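PDB 6G8G: TetR/AcrR family transcriptional regulator from Bradyrhizobium diazoefficiens, which probably represses transcription by binding operator DNA and is released when it takes up a flavonoid such as genistein. Local coordinates for residues S71-E76 against P128-L133; D24-A29 against A60-K65; A96-A101 against A201-F206. All coordinates share one frame; numbering follows the deposited sequence.

Contact 1: S71-E76 against P128-L133; sequences SLIVAE and PVLARL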
loop_
_atom_site.group_PDB
_atom_site.type_symbol
_atom_site.label_atom_id
_atom_site.label_comp_id
_atom_site.label_asym_id
_atom_site.label_seq_id
_atom_site.Cartn_x
_atom_site.Cartn_y
_atom_site.Cartn_z
ATOM N N SER A 71 16.131 -11.327 13.602
ATOM C CA SER A 71 16.749 -12.380 12.756
ATOM C C SER A 71 15.794 -12.905 11.700
ATOM O O SER A 71 16.193 -13.201 10.583
ATOM C CB SER A 71 17.202 -13.557 13.598
ATOM O OG SER A 71 18.405 -13.281 14.270
ATOM N N LEU A 72 14.532 -13.056 12.074
ATOM C CA LEU A 72 13.545 -13.557 11.134
ATOM C C LEU A 72 13.372 -12.589 10.003
ATOM O O LEU A 72 13.376 -12.975 8.835
ATOM C CB LEU A 72 12.212 -13.714 11.796
ATOM C CG LEU A 72 12.080 -15.075 12.507
ATOM C CD1 LEU A 72 11.003 -15.118 13.581
ATOM C CD2 LEU A 72 11.820 -16.167 11.473
ATOM N N ILE A 73 13.242 -11.313 10.367
ATOM C CA ILE A 73 13.152 -10.263 9.378
ATOM C C ILE A 73 14.333 -10.230 8.438
ATOM O O ILE A 73 14.151 -10.257 7.232
ATOM C CB ILE A 73 13.041 -8.895 10.028
ATOM C CG1 ILE A 73 11.658 -8.731 10.605
ATOM C CG2 ILE A 73 13.270 -7.785 9.020
ATOM C CD1 ILE A 73 11.542 -7.544 11.530
ATOM N N VAL A 74 15.538 -10.147 8.971
ATOM C CA VAL A 74 16.687 -10.053 8.100
ATOM C C VAL A 74 16.774 -11.257 7.182
ATOM O O VAL A 74 17.126 -11.131 6.026
ATOM C CB VAL A 74 17.956 -9.912 8.939
ATOM C CG1 VAL A 74 19.222 -10.108 8.126
ATOM C CG2 VAL A 74 17.953 -8.561 9.641
ATOM N N ALA A 75 16.432 -12.426 7.694
ATOM C CA ALA A 75 16.528 -13.649 6.908
ATOM C C ALA A 75 15.536 -13.648 5.753
ATOM O O ALA A 75 15.897 -13.962 4.621
ATOM C CB ALA A 75 16.297 -14.861 7.801
ATOM N N GLU A 76 14.292 -13.305 6.030
ATOM C CA GLU A 76 13.291 -13.291 4.969
ATOM C C GLU A 76 13.494 -12.197 3.950
ATOM O O GLU A 76 13.336 -12.426 2.753
ATOM C CB GLU A 76 11.889 -13.198 5.531
ATOM C CG GLU A 76 11.254 -14.576 5.783
ATOM C CD GLU A 76 10.849 -15.343 4.491
ATOM O OE1 GLU A 76 10.918 -16.591 4.500
ATOM O OE2 GLU A 76 10.431 -14.719 3.467
ATOM N N PRO A 128 8.768 0.366 16.724
ATOM C CA PRO A 128 9.242 1.148 15.563
ATOM C C PRO A 128 10.595 0.759 15.052
ATOM O O PRO A 128 10.861 0.872 13.865
ATOM C CB PRO A 128 9.310 2.582 16.096
ATOM C CG PRO A 128 9.263 2.451 17.581
ATOM C CD PRO A 128 8.430 1.241 17.860
ATOM N N VAL A 129 11.454 0.258 15.921
ATOM C CA VAL A 129 12.770 -0.132 15.454
ATOM C C VAL A 129 12.699 -1.372 14.562
ATOM O O VAL A 129 13.346 -1.423 13.535
ATOM C CB VAL A 129 13.742 -0.335 16.623
ATOM C CG1 VAL A 129 15.074 -0.919 16.143
ATOM C CG2 VAL A 129 13.949 0.998 17.318
ATOM N N LEU A 130 11.918 -2.365 14.950
ATOM C CA LEU A 130 11.690 -3.508 14.083
ATOM C C LEU A 130 10.957 -3.115 12.795
ATOM O O LEU A 130 11.214 -3.640 11.727
ATOM C CB LEU A 130 10.860 -4.551 14.797
ATOM C CG LEU A 130 11.504 -5.236 15.999
ATOM C CD1 LEU A 130 10.466 -6.095 16.724
ATOM C CD2 LEU A 130 12.659 -6.082 15.521
ATOM N N ALA A 131 10.007 -2.210 12.894
ATOM C CA ALA A 131 9.249 -1.815 11.720
ATOM C C ALA A 131 10.206 -1.158 10.725
ATOM O O ALA A 131 10.160 -1.405 9.530
ATOM C CB ALA A 131 8.149 -0.878 12.139
ATOM N N ARG A 132 11.116 -0.340 11.216
ATOM C CA ARG A 132 12.068 0.295 10.302
ATOM C C ARG A 132 13.081 -0.680 9.777
ATOM O O ARG A 132 13.524 -0.593 8.639
ATOM C CB ARG A 132 12.787 1.443 10.966
ATOM C CG ARG A 132 13.629 2.234 9.992
ATOM C CD ARG A 132 13.766 3.670 10.444
ATOM N NE ARG A 132 12.619 4.524 10.132
ATOM C CZ ARG A 132 12.275 4.901 8.900
ATOM N NH1 ARG A 132 12.959 4.475 7.828
ATOM N NH2 ARG A 132 11.222 5.692 8.735
ATOM N N LEU A 133 13.452 -1.631 10.606
ATOM C CA LEU A 133 14.372 -2.659 10.161
ATOM C C LEU A 133 13.782 -3.414 8.955
ATOM O O LEU A 133 14.484 -3.726 8.005
ATOM C CB LEU A 133 14.677 -3.640 11.298
ATOM C CG LEU A 133 15.593 -4.792 10.875
ATOM C CD1 LEU A 133 16.941 -4.283 10.429
ATOM C CD2 LEU A 133 15.747 -5.798 11.987
#

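Contact 2: D24-A29 against A60-K65; sequences DIVIRA and AYFPSK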
loop_
_atom_site.group_PDB
_atom_site.type_symbol
_atom_site.label_atom_id
_atom_site.label_comp_id
_atom_site.label_asym_id
_atom_site.label_seq_id
_atom_site.Cartn_x
_atom_site.Cartn_y
_atom_site.Cartn_z
ATOM N N ASP A 24 18.025 -22.729 13.979
ATOM C CA ASP A 24 16.992 -22.751 12.947
ATOM C C ASP A 24 15.682 -23.360 13.436
ATOM O O ASP A 24 14.605 -22.898 13.064
ATOM C CB ASP A 24 17.468 -23.455 11.667
ATOM C CG ASP A 24 18.782 -22.871 11.117
ATOM O OD1 ASP A 24 19.002 -21.632 11.169
ATOM O OD2 ASP A 24 19.601 -23.670 10.618
ATOM N N ILE A 25 15.746 -24.389 14.259
ATOM C CA ILE A 25 14.515 -24.968 14.796
ATOM C C ILE A 25 13.766 -23.926 15.603
ATOM O O ILE A 25 12.534 -23.815 15.525
ATOM C CB ILE A 25 14.800 -26.197 15.676
ATOM C CG1 ILE A 25 15.329 -27.338 14.796
ATOM C CG2 ILE A 25 13.543 -26.631 16.433
ATOM C CD1 ILE A 25 16.000 -28.478 15.548
ATOM N N VAL A 26 14.521 -23.172 16.393
ATOM C CA VAL A 26 13.956 -22.090 17.206
ATOM C C VAL A 26 13.323 -21.028 16.316
ATOM O O VAL A 26 12.195 -20.617 16.546
ATOM C CB VAL A 26 15.033 -21.433 18.094
ATOM C CG1 VAL A 26 14.567 -20.077 18.589
ATOM C CG2 VAL A 26 15.386 -22.340 19.262
ATOM N N ILE A 27 14.052 -20.614 15.293
ATOM C CA ILE A 27 13.537 -19.674 14.318
ATOM C C ILE A 27 12.190 -20.138 13.767
ATOM O O ILE A 27 11.222 -19.383 13.803
ATOM C CB ILE A 27 14.528 -19.490 13.161
ATOM C CG1 ILE A 27 15.755 -18.713 13.633
ATOM C CG2 ILE A 27 13.878 -18.807 11.971
ATOM C CD1 ILE A 27 15.514 -17.240 13.813
ATOM N N ARG A 28 12.116 -21.366 13.260
ATOM C CA ARG A 28 10.867 -21.831 12.651
ATOM C C ARG A 28 9.755 -21.911 13.685
ATOM O O ARG A 28 8.601 -21.639 13.393
ATOM C CB ARG A 28 11.033 -23.187 11.958
ATOM C CG ARG A 28 11.839 -23.132 10.684
ATOM C CD ARG A 28 11.824 -24.523 10.021
ATOM N NE ARG A 28 12.615 -25.554 10.715
ATOM C CZ ARG A 28 13.949 -25.653 10.667
ATOM N NH1 ARG A 28 14.566 -26.634 11.320
ATOM N NH2 ARG A 28 14.683 -24.760 10.001
ATOM N N ALA A 29 10.093 -22.262 14.909
ATOM C CA ALA A 29 9.072 -22.353 15.946
ATOM C C ALA A 29 8.508 -20.971 16.312
ATOM O O ALA A 29 7.316 -20.827 16.616
ATOM C CB ALA A 29 9.638 -23.030 17.175
ATOM N N ALA A 60 20.784 -17.930 25.383
ATOM C CA ALA A 60 22.167 -17.947 24.886
ATOM C C ALA A 60 22.277 -17.583 23.400
ATOM O O ALA A 60 23.242 -16.939 22.984
ATOM C CB ALA A 60 22.796 -19.295 25.119
ATOM N N TYR A 61 21.317 -18.013 22.589
ATOM C CA TYR A 61 21.338 -17.683 21.168
ATOM C C TYR A 61 20.728 -16.352 20.889
ATOM O O TYR A 61 21.126 -15.688 19.951
ATOM C CB TYR A 61 20.625 -18.755 20.345
ATOM C CG TYR A 61 21.489 -19.962 20.366
ATOM C CD1 TYR A 61 22.630 -20.044 19.580
ATOM C CD2 TYR A 61 21.240 -20.960 21.267
ATOM C CE1 TYR A 61 23.462 -21.149 19.654
ATOM C CE2 TYR A 61 22.050 -22.068 21.352
ATOM C CZ TYR A 61 23.160 -22.167 20.544
ATOM O OH TYR A 61 23.958 -23.282 20.630
ATOM N N PHE A 62 19.712 -15.997 21.648
ATOM C CA PHE A 62 19.012 -14.762 21.390
ATOM C C PHE A 62 18.816 -13.992 22.677
ATOM O O PHE A 62 18.187 -14.489 23.587
ATOM C CB PHE A 62 17.663 -15.040 20.746
ATOM C CG PHE A 62 17.771 -15.719 19.420
ATOM C CD1 PHE A 62 18.116 -15.000 18.279
ATOM C CD2 PHE A 62 17.534 -17.065 19.305
ATOM C CE1 PHE A 62 18.210 -15.607 17.044
ATOM C CE2 PHE A 62 17.632 -17.687 18.078
ATOM C CZ PHE A 62 17.969 -16.966 16.950
ATOM N N PRO A 63 19.340 -12.773 22.738
ATOM C CA PRO A 63 19.189 -11.980 23.939
ATOM C C PRO A 63 17.746 -11.654 24.275
ATOM O O PRO A 63 17.422 -11.493 25.430
ATOM C CB PRO A 63 19.924 -10.694 23.625
ATOM C CG PRO A 63 20.806 -11.009 22.462
ATOM C CD PRO A 63 20.150 -12.116 21.706
ATOM N N SER A 64 16.881 -11.550 23.290
ATOM C CA SER A 64 15.504 -11.182 23.563
ATOM C C SER A 64 14.590 -11.604 22.440
ATOM O O SER A 64 15.027 -11.887 21.330
ATOM C CB SER A 64 15.393 -9.667 23.689
ATOM O OG SER A 64 15.723 -9.022 22.464
ATOM N N LYS A 65 13.309 -11.512 22.718
ATOM C CA LYS A 65 12.289 -11.746 21.725
ATOM C C LYS A 65 12.446 -10.806 20.508
ATOM O O LYS A 65 12.371 -11.234 19.360
ATOM C CB LYS A 65 10.918 -11.538 22.370
ATOM C CG LYS A 65 9.779 -12.190 21.618
ATOM C CD LYS A 65 8.492 -12.177 22.418
ATOM C CE LYS A 65 7.893 -10.787 22.474
ATOM N NZ LYS A 65 6.654 -10.772 23.281
#

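Contact 3: A96-A101 against A201-F206; sequences ALRDFA and AGLKFF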
loop_
_atom_site.group_PDB
_atom_site.type_symbol
_atom_site.label_atom_id
_atom_site.label_comp_id
_atom_site.label_asym_id
_atom_site.label_seq_id
_atom_site.Cartn_x
_atom_site.Cartn_y
_atom_site.Cartn_z
ATOM N N ALA A 96 15.714 -4.901 -19.451
ATOM C CA ALA A 96 16.271 -5.017 -18.124
ATOM C C ALA A 96 15.268 -4.529 -17.072
ATOM O O ALA A 96 15.044 -5.195 -16.045
ATOM C CB ALA A 96 17.549 -4.234 -18.042
ATOM N N LEU A 97 14.664 -3.379 -17.339
ATOM C CA LEU A 97 13.667 -2.852 -16.451
ATOM C C LEU A 97 12.453 -3.750 -16.442
ATOM O O LEU A 97 11.833 -3.972 -15.398
ATOM C CB LEU A 97 13.273 -1.437 -16.875
ATOM C CG LEU A 97 14.380 -0.406 -16.672
ATOM C CD1 LEU A 97 14.052 0.899 -17.359
ATOM C CD2 LEU A 97 14.650 -0.149 -15.202
ATOM N N ARG A 98 12.093 -4.234 -17.612
ATOM C CA ARG A 98 10.895 -5.002 -17.752
ATOM C C ARG A 98 11.080 -6.229 -16.913
ATOM O O ARG A 98 10.179 -6.642 -16.185
ATOM C CB ARG A 98 10.628 -5.302 -19.231
ATOM C CG ARG A 98 9.399 -6.140 -19.467
ATOM C CD ARG A 98 9.021 -6.383 -20.933
ATOM N NE ARG A 98 8.811 -5.143 -21.664
ATOM C CZ ARG A 98 9.620 -4.652 -22.591
ATOM N NH1 ARG A 98 10.735 -5.303 -22.950
ATOM N NH2 ARG A 98 9.294 -3.504 -23.168
ATOM N N ASP A 99 12.278 -6.791 -16.935
ATOM C CA ASP A 99 12.531 -8.024 -16.181
ATOM C C ASP A 99 12.517 -7.756 -14.651
ATOM O O ASP A 99 11.962 -8.517 -13.867
ATOM C CB ASP A 99 13.844 -8.653 -16.651
ATOM C CG ASP A 99 14.177 -9.957 -15.917
ATOM O OD1 ASP A 99 13.248 -10.772 -15.676
ATOM O OD2 ASP A 99 15.361 -10.161 -15.553
ATOM N N PHE A 100 13.094 -6.643 -14.249
ATOM C CA PHE A 100 13.121 -6.297 -12.849
ATOM C C PHE A 100 11.699 -6.073 -12.353
ATOM O O PHE A 100 11.296 -6.573 -11.306
ATOM C CB PHE A 100 13.971 -5.040 -12.659
ATOM C CG PHE A 100 14.230 -4.698 -11.221
ATOM C CD1 PHE A 100 15.328 -5.224 -10.561
ATOM C CD2 PHE A 100 13.379 -3.870 -10.525
ATOM C CE1 PHE A 100 15.577 -4.928 -9.236
ATOM C CE2 PHE A 100 13.633 -3.559 -9.200
ATOM C CZ PHE A 100 14.727 -4.095 -8.547
ATOM N N ALA A 101 10.934 -5.317 -13.129
ATOM C CA ALA A 101 9.549 -5.093 -12.797
ATOM C C ALA A 101 8.814 -6.405 -12.640
ATOM O O ALA A 101 8.094 -6.596 -11.679
ATOM C CB ALA A 101 8.888 -4.254 -13.866
ATOM N N ALA A 201 2.746 -0.428 -19.232
ATOM C CA ALA A 201 2.182 0.895 -18.994
ATOM C C ALA A 201 3.094 1.762 -18.118
ATOM O O ALA A 201 3.325 2.931 -18.429
ATOM C CB ALA A 201 0.808 0.768 -18.361
ATOM N N GLY A 202 3.600 1.165 -17.037
ATOM C CA GLY A 202 4.488 1.852 -16.096
ATOM C C GLY A 202 5.834 2.229 -16.688
ATOM O O GLY A 202 6.343 3.336 -16.498
ATOM N N LEU A 203 6.373 1.313 -17.471
ATOM C CA LEU A 203 7.636 1.513 -18.125
ATOM C C LEU A 203 7.535 2.550 -19.209
ATOM O O LEU A 203 8.405 3.380 -19.352
ATOM C CB LEU A 203 8.054 0.201 -18.749
ATOM C CG LEU A 203 9.282 0.233 -19.618
ATOM C CD1 LEU A 203 10.459 0.739 -18.805
ATOM C CD2 LEU A 203 9.563 -1.158 -20.162
ATOM N N LYS A 204 6.480 2.471 -20.015
ATOM C CA LYS A 204 6.300 3.396 -21.121
ATOM C C LYS A 204 6.356 4.796 -20.552
ATOM O O LYS A 204 6.995 5.688 -21.101
ATOM C CB LYS A 204 4.957 3.156 -21.804
ATOM C CG LYS A 204 4.963 3.409 -23.295
ATOM C CD LYS A 204 3.702 2.922 -24.003
ATOM C CE LYS A 204 4.038 1.540 -24.577
ATOM N NZ LYS A 204 2.973 0.901 -25.387
ATOM N N PHE A 205 5.695 4.976 -19.425
ATOM C CA PHE A 205 5.571 6.281 -18.808
ATOM C C PHE A 205 6.888 6.735 -18.211
ATOM O O PHE A 205 7.308 7.876 -18.364
ATOM C CB PHE A 205 4.511 6.204 -17.716
ATOM C CG PHE A 205 4.083 7.542 -17.180
ATOM C CD1 PHE A 205 4.803 8.176 -16.203
ATOM C CD2 PHE A 205 2.930 8.154 -17.654
ATOM C CE1 PHE A 205 4.399 9.406 -15.717
ATOM C CE2 PHE A 205 2.509 9.379 -17.162
ATOM C CZ PHE A 205 3.243 10.005 -16.190
ATOM N N PHE A 206 7.524 5.832 -17.482
ATOM C CA PHE A 206 8.816 6.109 -16.909
ATOM C C PHE A 206 9.802 6.573 -17.963
ATOM O O PHE A 206 10.579 7.511 -17.731
ATOM C CB PHE A 206 9.359 4.865 -16.273
ATOM C CG PHE A 206 10.662 5.077 -15.607
ATOM C CD1 PHE A 206 10.729 5.769 -14.433
ATOM C CD2 PHE A 206 11.812 4.617 -16.174
ATOM C CE1 PHE A 206 11.920 5.988 -13.814
ATOM C CE2 PHE A 206 13.020 4.842 -15.560
ATOM C CZ PHE A 206 13.071 5.527 -14.374
#

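Contact 1: S71-E76 against P128-L133
Ile73 and Leu133 face each other where helix 65-82 runs beside helix 128-137, and their side chains make up most of the contact. The two short segments are almost parallel, at 10° with their axes 10.4 Å apart, so the meeting depends on side chains reaching across.

Three apolar approaches carry it. The branch methyl CG2 of Ile73 lies 4.2 Å from CG of Leu133, against the fork of the leucine. Further out, the delta methyl CD1 of Ile73 comes to 4.4 Å from CD2 of Leu130. Val74 adds a flank: its CG2 lies 4.2 Å from CD2 of Leu133, toward the more exposed margin. Ile73 serves both leucines because its two branches diverge: CG1 stands anti to the carbonyl carbon (chi1 -74°) and the chain then extends (chi2 167°), taking CD1 to Leu130, while CG2 goes to Leu133.

One approach involves the backbone. CD1 of Ile73 sits 3.9 Å from the carbonyl O of Leu130, a van der Waals touch against the backbone one turn before Leu133.

Around these side chains, Phe69 and Ala70 of helix 65-82 complete the apolar bed for Leu130, and Phe116 of helix 114-121 covers Ile73. A bound molecule, probably from the crystallisation liquor, accepts hydrogen bonds from the backbone N atoms of Val129 and Leu130, at the helix start. Ala131 packs on Leu185 of the second subunit. Helix 65-82 is the long helix that, in the TetR fold, follows the helix-turn-helix and links the DNA-binding part to the ligand-binding domain; here it lies alongside a helix of the latter.

Contact 2: D24-A29 against A60-K65
The ring of Phe62 meets Val26 and Ile27, two neighbours on helix 23-37, and these three side chains make the contact between the two segments. CG1 of Val26 lies 3.9 Å from CE2 of Phe62, and CD1 of Ile27 lies 4.0 Å from CZ of the same ring, so both methyls gather at its far end, each coming in obliquely. The Val26 and Phe62 side chains run past each other in opposite directions, whereas Ile27 crosses the phenylalanine at about a right angle. Although the CB of Ile27 does not aim at the partner, its chain bends (chi2 -75°) and carries CD1 to the ring.

Helix 65-82 packs on the same three side chains: Leu68 touches both Val26 and Phe62, Ser71 reaches the ring, and Leu72 packs on Ile27, while Ala51 of helix 44-51 adds a wall beside Val26.

Farther out, the backbone sets where the ring points. Phe62 is the first residue to leave helical geometry after helix 55-61, the second helix of the helix-turn-helix. Two residues on, Ser64 N-caps helix 65-82, its OG bonded to Ala67 N. Lys65 NZ ties the turn to the carbonyl O atoms of Phe39 and Thr42, with a cation-pi contact to the Phe39 ring.

Across the two segments only hydrocarbon meets hydrocarbon, which implies that shape and exclusion of water, rather than directional bonds, hold helix 23-37 against the end of the DNA-binding motif.

Contact 3: A96-A101 against A201-F206
Leu97 and Leu203 form the closely packed half of this contact. CD1 of Leu203 rests against the Leu97 side chain, 3.9 Å from its CD1 and 4.0 Å from its CB, the two side chains crossing at a slant. The same Leu97 CD1 also reaches Phe206, 4.5 Å from CE2 and oblique to the ring. All three residues are buried. Phe171 of helix 164-176 closes this side, touching Leu97 and meeting the Phe206 ring edge-to-face, while Phe149 of helix 139-155 lies against Leu97 as well.

The segments belong to helices 93-109 and 192-210 of the all-helical C-terminal domain and cross at 138°, with axes 10.6 Å apart. In the TetR family two C-terminal helices of each subunit usually form a four-helix bundle at the dimer interface; consistent with helices 164-176 and 192-210 in that role, Phe206 packs on Phe205 and Ala201 on Glu166, both of the second subunit.

Toward solvent the packing is sparser and partly polar. Here the other methyl of Leu203, CD2, approaches NH2 of Arg98 at 3.8 Å, obliquely to the guanidinium. The partly exposed arginine extends from the backbone and then bends at chi3 (-58°), which swings its guanidinium over to helix 192-210, where NH2 makes a salt bridge with OE1 of Glu200 and the side chain touches Glu196 and Ile199.

From the N terminus, helix 23-37 opens contact 2, which closes at 60-65 and ties the first helix to the end of the helix-turn-helix. Contact 1 opens soon after, at 71-76, and touches contact 2 through Ser71 and Leu72; their centres are about 14 Å apart. Before contact 1 closes at 128-133, residues 96-101 open contact 3, which closes only at 201-206, so contacts 1 and 3 cross along the chain. Their centres lie about 29 Å apart, on opposite sides of the chain's centre, yet both border the second subunit. Contact 2, whose centre is about 40 Å from that of contact 3, belongs to the DNA-binding part; contact 1 joins helix 65-82 to the C-terminal domain, within which contact 3 lies.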